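Local coordinates for phosphoglycerol transferase GacH (Streptococcus pyogenes MGAS5005, PDB 6DGM), which probably transfers glycerol phosphate onto streptococcal rhamnose polysaccharides, binding sn-glycerol-1-phosphate at a manganese site in the domain described here, at residues T291-W296 with K304-I309. Residues are numbered along the deposited sequence; the frame is centred on the assembly and turned at random.
Sequences TDYFIW and KNHPLI
Tyr293 lays its phenol ring across the end of Ile309, whose CD1 sits over one ring face, 3.4 Å above the plane and displaced toward the rim. The contact belongs to the mixed sheet of the sulfatase domain, a member of the alkaline phosphatase clan: strand 290-297 and outermost strand 308-310 are separated there by strand 77-81, and it is the side chain of Tyr293 that spans the gap. This explains why the nearest CA atoms, those of Tyr293 and Ile309, stand 9.2 Å apart. A long aromatic residue with a polar end suits such a span: its ring packs against Ile309 while its hydroxyl reaches the chain just ahead of Leu308. Ile309 offers a slim aliphatic branch to lie over the ring, and the two side chains meet at about a right angle in a CH-pi contact, CD1 of Ile309 lying 3.9 Å from the ring centroid of Tyr293. CD1 lies anti to CA (chi2 -178°), which carries it past CG1 to the phenol end, while CG1 itself lies 3.7 Å from CE2 of Tyr293. Phe314 of helix 314-321 touches both residues, continuing the apolar packing. His306 accepts through its main chain and so leaves its imidazole for Glu320 on the same helix, whose hydrogen bond with NE2 ties this part of the chain to that helix. What satisfies the Tyr293 hydroxyl in this buried contact is a 2.7 Å bond from OH to O of His306; the hydroxyl comes in within the plane of the carbonyl, bent to 137° at O, where one of the oxygen's lone pairs points.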
ATOM      1  N   THR A 291      -1.281  10.636   2.948  1.00 16.81           N
ATOM      2  CA  THR A 291      -2.251   9.819   3.662  1.00 16.54           C
ATOM      3  C   THR A 291      -1.587   9.155   4.870  1.00 16.05           C
ATOM      4  O   THR A 291      -0.377   9.253   5.083  1.00 16.23           O
ATOM      5  CB  THR A 291      -2.810   8.738   2.737  1.00 16.82           C
ATOM      6  OG1 THR A 291      -1.758   7.801   2.434  1.00 16.47           O
ATOM      7  CG2 THR A 291      -3.343   9.324   1.441  1.00 17.78           C
ATOM      8  N   ASP A 292      -2.404   8.445   5.654  1.00 15.99           N
ATOM      9  CA  ASP A 292      -1.932   7.710   6.830  1.00 15.99           C
ATOM     10  C   ASP A 292      -1.589   6.270   6.493  1.00 17.08           C
ATOM     11  O   ASP A 292      -2.242   5.643   5.660  1.00 16.77           O
ATOM     12  CB  ASP A 292      -3.033   7.719   7.893  1.00 16.38           C
ATOM     13  CG  ASP A 292      -3.401   9.119   8.318  1.00 18.37           C
ATOM     14  OD1 ASP A 292      -4.270   9.738   7.646  1.00 18.63           O
ATOM     15  OD2 ASP A 292      -2.794   9.615   9.304  1.00 20.24           O
ATOM     16  N   TYR A 293      -0.558   5.745   7.151  1.00 17.39           N
ATOM     17  CA  TYR A 293      -0.272   4.320   7.075  1.00 17.09           C
ATOM     18  C   TYR A 293       0.176   3.806   8.441  1.00 16.95           C
ATOM     19  O   TYR A 293       0.687   4.549   9.282  1.00 17.64           O
ATOM     20  CB  TYR A 293       0.804   3.973   6.022  1.00 16.55           C
ATOM     21  CG  TYR A 293       2.227   4.086   6.550  1.00 17.23           C
ATOM     22  CD1 TYR A 293       2.852   2.994   7.142  1.00 18.53           C
ATOM     23  CD2 TYR A 293       2.935   5.290   6.487  1.00 16.53           C
ATOM     24  CE1 TYR A 293       4.122   3.094   7.655  1.00 19.66           C
ATOM     25  CE2 TYR A 293       4.215   5.396   7.003  1.00 17.94           C
ATOM     26  CZ  TYR A 293       4.806   4.292   7.578  1.00 19.28           C
ATOM     27  OH  TYR A 293       6.078   4.355   8.098  1.00 19.92           O
ATOM     28  N   PHE A 294      -0.010   2.506   8.640  1.00 16.15           N
ATOM     29  CA  PHE A 294       0.618   1.806   9.751  1.00 16.11           C
ATOM     30  C   PHE A 294       0.948   0.379   9.335  1.00 16.14           C
ATOM     31  O   PHE A 294       0.360  -0.177   8.402  1.00 15.81           O
ATOM     32  CB  PHE A 294      -0.203   1.860  11.054  1.00 16.59           C
ATOM     33  CG  PHE A 294      -1.532   1.138  11.016  1.00 17.55           C
ATOM     34  CD1 PHE A 294      -1.593  -0.236  11.092  1.00 18.46           C
ATOM     35  CD2 PHE A 294      -2.725   1.852  10.975  1.00 17.87           C
ATOM     36  CE1 PHE A 294      -2.799  -0.903  11.085  1.00 19.11           C
ATOM     37  CE2 PHE A 294      -3.945   1.191  10.986  1.00 18.43           C
ATOM     38  CZ  PHE A 294      -3.982  -0.188  11.048  1.00 19.00           C
ATOM     39  N   ILE A 295       1.912  -0.201  10.044  1.00 16.64           N
ATOM     40  CA  ILE A 295       2.334  -1.580   9.856  1.00 16.98           C
ATOM     41  C   ILE A 295       2.249  -2.202  11.244  1.00 17.01           C
ATOM     42  O   ILE A 295       3.015  -1.828  12.136  1.00 18.81           O
ATOM     43  CB  ILE A 295       3.750  -1.681   9.274  1.00 17.59           C
ATOM     44  CG1 ILE A 295       3.812  -0.980   7.906  1.00 17.41           C
ATOM     45  CG2 ILE A 295       4.133  -3.143   9.132  1.00 18.20           C
ATOM     46  CD1 ILE A 295       5.190  -0.996   7.229  1.00 18.41           C
ATOM     47  N   TRP A 296       1.264  -3.087  11.446  1.00 17.56           N
ATOM     48  CA  TRP A 296       0.896  -3.584  12.769  1.00 19.16           C
ATOM     49  C   TRP A 296       0.870  -5.104  12.743  1.00 19.23           C
ATOM     50  O   TRP A 296       0.227  -5.693  11.868  1.00 19.29           O
ATOM     51  CB  TRP A 296      -0.503  -3.071  13.134  1.00 19.66           C
ATOM     52  CG  TRP A 296      -1.078  -3.566  14.441  1.00 19.43           C
ATOM     53  CD1 TRP A 296      -1.009  -2.942  15.644  1.00 20.16           C
ATOM     54  CD2 TRP A 296      -1.821  -4.774  14.658  1.00 18.98           C
ATOM     55  NE1 TRP A 296      -1.657  -3.676  16.600  1.00 20.12           N
ATOM     56  CE2 TRP A 296      -2.163  -4.810  16.023  1.00 19.81           C
ATOM     57  CE3 TRP A 296      -2.216  -5.830  13.836  1.00 18.73           C
ATOM     58  CZ2 TRP A 296      -2.900  -5.860  16.588  1.00 21.27           C
ATOM     59  CZ3 TRP A 296      -2.949  -6.864  14.387  1.00 19.91           C
ATOM     60  CH2 TRP A 296      -3.291  -6.871  15.751  1.00 21.36           C
ATOM     61  N   LYS A 304       9.442   1.400  14.176  1.00 27.49           N
ATOM     62  CA  LYS A 304      10.555   1.882  13.376  1.00 27.50           C
ATOM     63  C   LYS A 304      10.250   3.299  12.899  1.00 27.85           C
ATOM     64  O   LYS A 304       9.093   3.665  12.679  1.00 27.46           O
ATOM     65  CB  LYS A 304      10.757   0.973  12.162  1.00 28.95           C
ATOM     66  CG  LYS A 304      10.927  -0.513  12.489  1.00 33.01           C
ATOM     67  CD  LYS A 304      12.249  -0.772  13.185  1.00 37.53           C
ATOM     68  CE  LYS A 304      12.447  -2.265  13.466  1.00 39.45           C
ATOM     69  NZ  LYS A 304      13.773  -2.545  14.081  1.00 41.65           N
ATOM     70  N   ASN A 305      11.300   4.094  12.739  1.00 28.66           N
ATOM     71  CA  ASN A 305      11.150   5.519  12.444  1.00 29.34           C
ATOM     72  C   ASN A 305      11.086   5.704  10.935  1.00 26.27           C
ATOM     73  O   ASN A 305      12.120   5.722  10.259  1.00 26.06           O
ATOM     74  CB  ASN A 305      12.325   6.289  13.039  1.00 34.13           C
ATOM     75  CG  ASN A 305      12.223   7.787  12.801  1.00 40.18           C
ATOM     76  OD1 ASN A 305      11.130   8.333  12.686  1.00 38.16           O
ATOM     77  ND2 ASN A 305      13.361   8.452  12.734  1.00 46.97           N
ATOM     78  N   HIS A 306       9.869   5.861  10.409  1.00 23.95           N
ATOM     79  CA  HIS A 306       9.641   6.098   8.983  1.00 22.19           C
ATOM     80  C   HIS A 306       8.484   7.076   8.838  1.00 20.95           C
ATOM     81  O   HIS A 306       7.375   6.706   8.431  1.00 20.59           O
ATOM     82  CB  HIS A 306       9.319   4.787   8.262  1.00 21.96           C
ATOM     83  CG  HIS A 306      10.461   3.821   8.238  1.00 23.24           C
ATOM     84  ND1 HIS A 306      11.653   4.094   7.600  1.00 24.40           N
ATOM     85  CD2 HIS A 306      10.603   2.595   8.794  1.00 25.07           C
ATOM     86  CE1 HIS A 306      12.474   3.069   7.749  1.00 25.00           C
ATOM     87  NE2 HIS A 306      11.862   2.148   8.473  1.00 24.92           N
ATOM     88  N   PRO A 307       8.713   8.351   9.159  1.00 22.05           N
ATOM     89  CA  PRO A 307       7.578   9.295   9.228  1.00 21.65           C
ATOM     90  C   PRO A 307       6.925   9.584   7.891  1.00 21.25           C
ATOM     91  O   PRO A 307       5.751   9.978   7.870  1.00 20.32           O
ATOM     92  CB  PRO A 307       8.191  10.566   9.827  1.00 23.99           C
ATOM     93  CG  PRO A 307       9.685  10.425   9.607  1.00 25.38           C
ATOM     94  CD  PRO A 307       9.979   8.947   9.625  1.00 24.37           C
ATOM     95  N   LEU A 308       7.645   9.409   6.785  1.00 21.48           N
ATOM     96  CA  LEU A 308       7.129   9.733   5.459  1.00 20.52           C
ATOM     97  C   LEU A 308       7.780   8.763   4.485  1.00 19.91           C
ATOM     98  O   LEU A 308       9.004   8.800   4.282  1.00 20.36           O
ATOM     99  CB  LEU A 308       7.472  11.175   5.098  1.00 22.76           C
ATOM    100  CG  LEU A 308       7.209  11.616   3.659  1.00 27.72           C
ATOM    101  CD1 LEU A 308       5.788  11.357   3.271  1.00 28.86           C
ATOM    102  CD2 LEU A 308       7.561  13.085   3.499  1.00 31.57           C
ATOM    103  N   ILE A 309       6.966   7.905   3.873  1.00 18.90           N
ATOM    104  CA  ILE A 309       7.451   6.933   2.905  1.00 19.35           C
ATOM    105  C   ILE A 309       6.487   6.908   1.726  1.00 17.84           C
ATOM    106  O   ILE A 309       5.447   7.566   1.728  1.00 17.65           O
ATOM    107  CB  ILE A 309       7.630   5.532   3.510  1.00 20.45           C
ATOM    108  CG1 ILE A 309       6.294   4.944   3.958  1.00 21.17           C
ATOM    109  CG2 ILE A 309       8.634   5.590   4.689  1.00 22.14           C
ATOM    110  CD1 ILE A 309       6.450   3.571   4.616  1.00 22.52           C
TER